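Glutathione S-transferase, N-terminal domain protein (Pseudomonas putida, PDB 4NAX) binds one glutathione disulfide per subunit and, as a member of the glutathione S-transferase superfamily, probably acts as a transferase. Local coordinates at the interface of chains A and B. Sequence-based numbering; all coordinates share one arbitrary frame. Chains: chain A/B, Glutathione S-transferase, N-terminal domain protein.

Contact 1: the interface of chains A and B. Residues chain A 129, 132, 136, 152-153; chain B 132, 135-136, 153.
A:Tyr153 and B:Gln132 meet across the two-fold of a glutathione S-transferase pair, where the helical C-terminal regions of the two subunits pack together. The phenol hydroxyl of A:Tyr153 donates to the side-chain carbonyl of B:Gln132, OH to OE1 2.7 Å. The two side chains run past each other in opposite senses, with ring and amide turned 65° apart. The bond approaches the carbonyl at a tilt from its plane, while the oxygen itself sits at the rim of the phenol ring and in the plane of that ring.

From the opposite face of the amide the same oxygen is reached by a guanidinium nitrogen, A:Arg152 NH2 to B:Gln132 OE1 3.1 Å, so two donors from neighbouring residues of helix 148-168 grip one acceptor. This second bond lies in the guanidinium plane, and the pair of donors would hold the amide against rotation. B:Gln132 bends at chi2 (-40°), which turns its carbonyl toward helix 148-168 of chain A.

The arginine reaches this place on a chain extended from CG to NE, and its guanidinium lies flat on B:Phe135, the two planes within 5° of parallel. A:Arg152 NH1 stands over the middle of that ring, 3.5 Å from its centroid, a cation-pi contact, and CD follows along the rim near CE2. The stack and the bond to the amide thus use different parts of the same group: its face and its edge.

On the A side the aliphatic CG of A:Arg152 covers one face of the A:Tyr153 ring and CB of A:Gln132 lies against the other, so the phenol is sandwiched within its own subunit. The twin bond joins B:Tyr153 OH to A:Gln132 OE1 at 2.7 Å. Each phenol oxygen also touches a partner phenylalanine, as in A:Tyr153 OH to B:Phe136 CE2, 3.4 Å.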
loop_
_atom_site.group_PDB
_atom_site.type_symbol
_atom_site.label_atom_id
_atom_site.label_comp_id
_atom_site.label_asym_id
_atom_site.label_seq_id
_atom_site.Cartn_x
_atom_site.Cartn_y
_atom_site.Cartn_z
ATOM N N MET A 129 -8.563 -5.259 2.860
ATOM C CA MET A 129 -9.364 -6.235 3.603
ATOM C C MET A 129 -10.678 -5.669 4.084
ATOM O O MET A 129 -11.719 -6.325 3.964
ATOM C CB MET A 129 -8.539 -6.860 4.722
ATOM C CG MET A 129 -7.309 -7.584 4.190
ATOM S SD MET A 129 -7.724 -8.991 3.110
ATOM C CE MET A 129 -7.288 -8.368 1.542
ATOM N N GLN A 132 -13.095 -5.646 1.302
ATOM C CA GLN A 132 -13.745 -6.915 0.999
ATOM C C GLN A 132 -14.895 -7.205 1.958
ATOM O O GLN A 132 -15.882 -7.816 1.556
ATOM C CB GLN A 132 -12.766 -8.088 0.974
ATOM C CG GLN A 132 -11.553 -7.931 0.060
ATOM C CD GLN A 132 -11.875 -7.222 -1.223
ATOM O OE1 GLN A 132 -12.678 -7.697 -2.027
ATOM N NE2 GLN A 132 -11.257 -6.079 -1.428
ATOM N N PHE A 136 -18.754 -8.140 0.819
ATOM C CA PHE A 136 -19.456 -9.335 1.292
ATOM C C PHE A 136 -20.506 -9.109 2.372
ATOM O O PHE A 136 -21.226 -10.045 2.749
ATOM C CB PHE A 136 -18.454 -10.418 1.712
ATOM C CG PHE A 136 -17.741 -11.047 0.543
ATOM C CD1 PHE A 136 -18.437 -11.879 -0.335
ATOM C CD2 PHE A 136 -16.405 -10.793 0.288
ATOM C CE1 PHE A 136 -17.814 -12.439 -1.420
ATOM C CE2 PHE A 136 -15.766 -11.362 -0.802
ATOM C CZ PHE A 136 -16.470 -12.195 -1.654
ATOM N N ARG A 152 -13.899 -15.145 5.819
ATOM C CA ARG A 152 -12.460 -14.950 5.588
ATOM C C ARG A 152 -12.082 -13.491 5.803
ATOM O O ARG A 152 -11.127 -13.174 6.516
ATOM C CB ARG A 152 -12.081 -15.403 4.172
ATOM C CG ARG A 152 -10.684 -15.036 3.696
ATOM C CD ARG A 152 -10.385 -15.632 2.322
ATOM N NE ARG A 152 -9.107 -15.215 1.751
ATOM C CZ ARG A 152 -7.906 -15.706 2.064
ATOM N NH1 ARG A 152 -7.767 -16.671 2.977
ATOM N NH2 ARG A 152 -6.822 -15.228 1.446
ATOM N N TYR A 153 -12.820 -12.585 5.173
ATOM C CA TYR A 153 -12.489 -11.160 5.222
ATOM C C TYR A 153 -12.881 -10.497 6.551
ATOM O O TYR A 153 -12.159 -9.627 7.058
ATOM C CB TYR A 153 -13.010 -10.419 3.965
ATOM C CG TYR A 153 -12.363 -11.037 2.738
ATOM C CD1 TYR A 153 -11.002 -10.940 2.541
ATOM C CD2 TYR A 153 -13.086 -11.794 1.850
ATOM C CE1 TYR A 153 -10.374 -11.560 1.489
ATOM C CE2 TYR A 153 -12.468 -12.433 0.794
ATOM C CZ TYR A 153 -11.116 -12.321 0.617
ATOM O OH TYR A 153 -10.531 -13.005 -0.421
ATOM N N GLN B 132 -5.332 -13.143 -3.398
ATOM C CA GLN B 132 -6.659 -13.762 -3.364
ATOM C C GLN B 132 -6.881 -14.760 -4.503
ATOM O O GLN B 132 -7.572 -15.754 -4.310
ATOM C CB GLN B 132 -7.774 -12.732 -3.380
ATOM C CG GLN B 132 -7.686 -11.645 -2.327
ATOM C CD GLN B 132 -7.224 -12.133 -0.980
ATOM O OE1 GLN B 132 -7.866 -12.965 -0.343
ATOM N NE2 GLN B 132 -6.103 -11.606 -0.527
ATOM N N PHE B 135 -5.571 -17.868 -3.199
ATOM C CA PHE B 135 -6.463 -18.558 -2.285
ATOM C C PHE B 135 -7.558 -19.326 -3.031
ATOM O O PHE B 135 -7.870 -20.475 -2.693
ATOM C CB PHE B 135 -7.115 -17.602 -1.272
ATOM C CG PHE B 135 -8.000 -18.321 -0.304
ATOM C CD1 PHE B 135 -7.444 -19.199 0.620
ATOM C CD2 PHE B 135 -9.374 -18.177 -0.353
ATOM C CE1 PHE B 135 -8.262 -19.908 1.492
ATOM C CE2 PHE B 135 -10.195 -18.895 0.505
ATOM C CZ PHE B 135 -9.631 -19.759 1.428
ATOM N N PHE B 136 -8.170 -18.668 -4.016
ATOM C CA PHE B 136 -9.355 -19.208 -4.697
ATOM C C PHE B 136 -9.064 -20.114 -5.887
ATOM O O PHE B 136 -9.988 -20.732 -6.410
ATOM C CB PHE B 136 -10.319 -18.084 -5.094
ATOM C CG PHE B 136 -11.015 -17.459 -3.925
ATOM C CD1 PHE B 136 -11.984 -18.154 -3.228
ATOM C CD2 PHE B 136 -10.692 -16.175 -3.512
ATOM C CE1 PHE B 136 -12.633 -17.583 -2.157
ATOM C CE2 PHE B 136 -11.326 -15.608 -2.437
ATOM C CZ PHE B 136 -12.295 -16.308 -1.741
ATOM N N TYR B 153 -11.688 -11.836 -8.031
ATOM C CA TYR B 153 -10.258 -11.583 -7.839
ATOM C C TYR B 153 -9.459 -11.841 -9.108
ATOM O O TYR B 153 -8.480 -11.141 -9.377
ATOM C CB TYR B 153 -9.718 -12.301 -6.589
ATOM C CG TYR B 153 -10.475 -11.824 -5.385
ATOM C CD1 TYR B 153 -10.395 -10.503 -4.988
ATOM C CD2 TYR B 153 -11.323 -12.666 -4.671
ATOM C CE1 TYR B 153 -11.141 -10.019 -3.942
ATOM C CE2 TYR B 153 -12.071 -12.184 -3.624
ATOM C CZ TYR B 153 -11.991 -10.866 -3.262
ATOM O OH TYR B 153 -12.788 -10.388 -2.245
#

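Contact 2: the interface of chains A and B. Residues chain A 95, 112, 116, 120; chain B 95, 99, 112, 116.
A:Gln95 and B:Gln95 face each other from helix 90-101 of either subunit, both with regular helical backbone torsions, while A:Arg112 reaches B:Glu99 from near the start of helix 109-137. This is a polar part of the two-fold interface of the deposited pair, probably the dimer typical of the glutathione S-transferase family, close to the symmetry axis.

The two glutamine amides approach from opposite directions and lie almost in one plane, forming a closed pair of reciprocal hydrogen bonds. B:Gln95 NE2 donates to A:Gln95 OE1 at 2.9 Å, and A:Gln95 NE2 returns the bond to B:Gln95 OE1 at 3.0 Å. Both are nearly straight, and each N-H meets a carbonyl lone pair in plane, so the amides fix one another's rotation. The same residue uses different torsions in the two copies: CG is anti to the backbone N in A:Gln95 (chi1 -178°) but anti to the carbonyl carbon in B:Gln95 (-68°). The pairing therefore departs from exact two-fold symmetry in its side chains. Methyl groups border the amides, with A:Met120 CE 3.6 Å from B:Gln95 NE2 and B:Leu116 CD1 beside the amide of A:Gln95.

A:Arg112 grips the B:Glu99 carboxylate side-on, as a forked salt bridge in which guanidinium and carboxylate are 22° from coplanar. A:Arg112 NE donates to B:Glu99 OE1 at 2.9 Å, and A:Arg112 NH2 to B:Glu99 OE2 at 2.7 Å; both oxygens use their syn lone pairs. The arginine chain is extended from CG to NE, which carries the guanidinium across to the partner. A methionine in place of A:Arg112 would probably leave the B:Glu99 carboxylate without this two-pronged mate from the other subunit. A longer salt bridge within chain B may add to the positive surroundings of the same carboxylate, B:Arg112 NH1 lying 3.9 Å from B:Glu99 OE2.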
loop_
_atom_site.group_PDB
_atom_site.type_symbol
_atom_site.label_atom_id
_atom_site.label_comp_id
_atom_site.label_asym_id
_atom_site.label_seq_id
_atom_site.Cartn_x
_atom_site.Cartn_y
_atom_site.Cartn_z
ATOM N N GLN A 95 2.274 10.743 1.372
ATOM C CA GLN A 95 3.698 10.906 1.589
ATOM C C GLN A 95 4.216 12.148 0.852
ATOM O O GLN A 95 4.986 12.931 1.410
ATOM C CB GLN A 95 4.450 9.643 1.172
ATOM C CG GLN A 95 5.934 9.747 1.416
ATOM C CD GLN A 95 6.682 8.434 1.257
ATOM O OE1 GLN A 95 6.121 7.384 0.969
ATOM N NE2 GLN A 95 7.968 8.496 1.475
ATOM N N ARG A 112 10.222 8.522 10.950
ATOM C CA ARG A 112 9.842 8.514 9.542
ATOM C C ARG A 112 9.540 7.078 9.101
ATOM O O ARG A 112 8.491 6.793 8.519
ATOM C CB ARG A 112 10.946 9.118 8.675
ATOM C CG ARG A 112 10.782 8.900 7.178
ATOM C CD ARG A 112 12.003 9.429 6.400
ATOM N NE ARG A 112 11.890 9.148 4.979
ATOM C CZ ARG A 112 11.050 9.788 4.162
ATOM N NH1 ARG A 112 10.302 10.791 4.608
ATOM N NH2 ARG A 112 10.938 9.423 2.892
ATOM N N LEU A 116 6.030 5.227 7.899
ATOM C CA LEU A 116 5.874 4.612 6.589
ATOM C C LEU A 116 5.466 3.141 6.702
ATOM O O LEU A 116 4.688 2.647 5.912
ATOM C CB LEU A 116 7.131 4.783 5.740
ATOM C CG LEU A 116 7.507 6.208 5.379
ATOM C CD1 LEU A 116 8.817 6.259 4.603
ATOM C CD2 LEU A 116 6.422 6.902 4.573
ATOM N N MET A 120 2.107 1.606 5.096
ATOM C CA MET A 120 2.105 0.424 4.224
ATOM C C MET A 120 1.170 -0.677 4.760
ATOM O O MET A 120 0.477 -1.337 3.989
ATOM C CB MET A 120 3.524 -0.122 4.113
ATOM C CG MET A 120 4.463 0.766 3.313
ATOM S SD MET A 120 3.989 0.834 1.579
ATOM C CE MET A 120 5.219 2.015 1.015
ATOM N N GLN B 95 11.689 1.275 0.771
ATOM C CA GLN B 95 12.020 2.700 0.873
ATOM C C GLN B 95 13.198 2.922 1.821
ATOM O O GLN B 95 14.093 3.708 1.511
ATOM C CB GLN B 95 10.828 3.539 1.345
ATOM C CG GLN B 95 9.658 3.663 0.367
ATOM C CD GLN B 95 8.823 4.910 0.670
ATOM O OE1 GLN B 95 9.377 5.969 0.901
ATOM N NE2 GLN B 95 7.524 4.814 0.607
ATOM N N GLU B 99 16.799 4.601 0.783
ATOM C CA GLU B 99 17.273 5.833 1.402
ATOM C C GLU B 99 18.595 5.637 2.151
ATOM O O GLU B 99 19.471 6.513 2.142
ATOM C CB GLU B 99 16.190 6.397 2.313
ATOM C CG GLU B 99 14.980 6.863 1.507
ATOM C CD GLU B 99 13.876 7.522 2.318
ATOM O OE1 GLU B 99 13.968 7.683 3.547
ATOM O OE2 GLU B 99 12.904 7.942 1.676
ATOM N N ARG B 112 11.038 9.912 -8.369
ATOM C CA ARG B 112 10.884 9.252 -7.091
ATOM C C ARG B 112 9.400 9.126 -6.723
ATOM O O ARG B 112 8.954 8.048 -6.328
ATOM C CB ARG B 112 11.674 9.974 -6.006
ATOM C CG ARG B 112 11.343 9.493 -4.600
ATOM C CD ARG B 112 12.329 9.992 -3.556
ATOM N NE ARG B 112 11.765 9.708 -2.256
ATOM C CZ ARG B 112 10.988 10.537 -1.553
ATOM N NH1 ARG B 112 10.423 10.093 -0.452
ATOM N NH2 ARG B 112 10.822 11.795 -1.923
ATOM N N LEU B 116 7.130 5.794 -6.082
ATOM C CA LEU B 116 6.358 5.539 -4.866
ATOM C C LEU B 116 4.882 5.290 -5.169
ATOM O O LEU B 116 4.252 4.467 -4.501
ATOM C CB LEU B 116 6.544 6.681 -3.881
ATOM C CG LEU B 116 7.972 6.874 -3.368
ATOM C CD1 LEU B 116 8.003 7.981 -2.313
ATOM C CD2 LEU B 116 8.642 5.596 -2.872
#

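About 27 Å separates the centres of contact 1 and contact 2, yet both draw on the long helix that begins at residue 109 in each subunit. Contact 2 uses its early turns together with helix 90-101, whereas contact 1 uses its later turns together with helix 148-168. The long helix thus connects a mixed aromatic and polar patch with a polar one. The interface as a whole is two-fold symmetric: contact 1 contains both copies of its tyrosine-glutamine bond, while contact 2 departs from the symmetry in its side chains. Holding the subunits at well-separated points would probably limit their rocking, consistent with the dimers common among glutathione S-transferases.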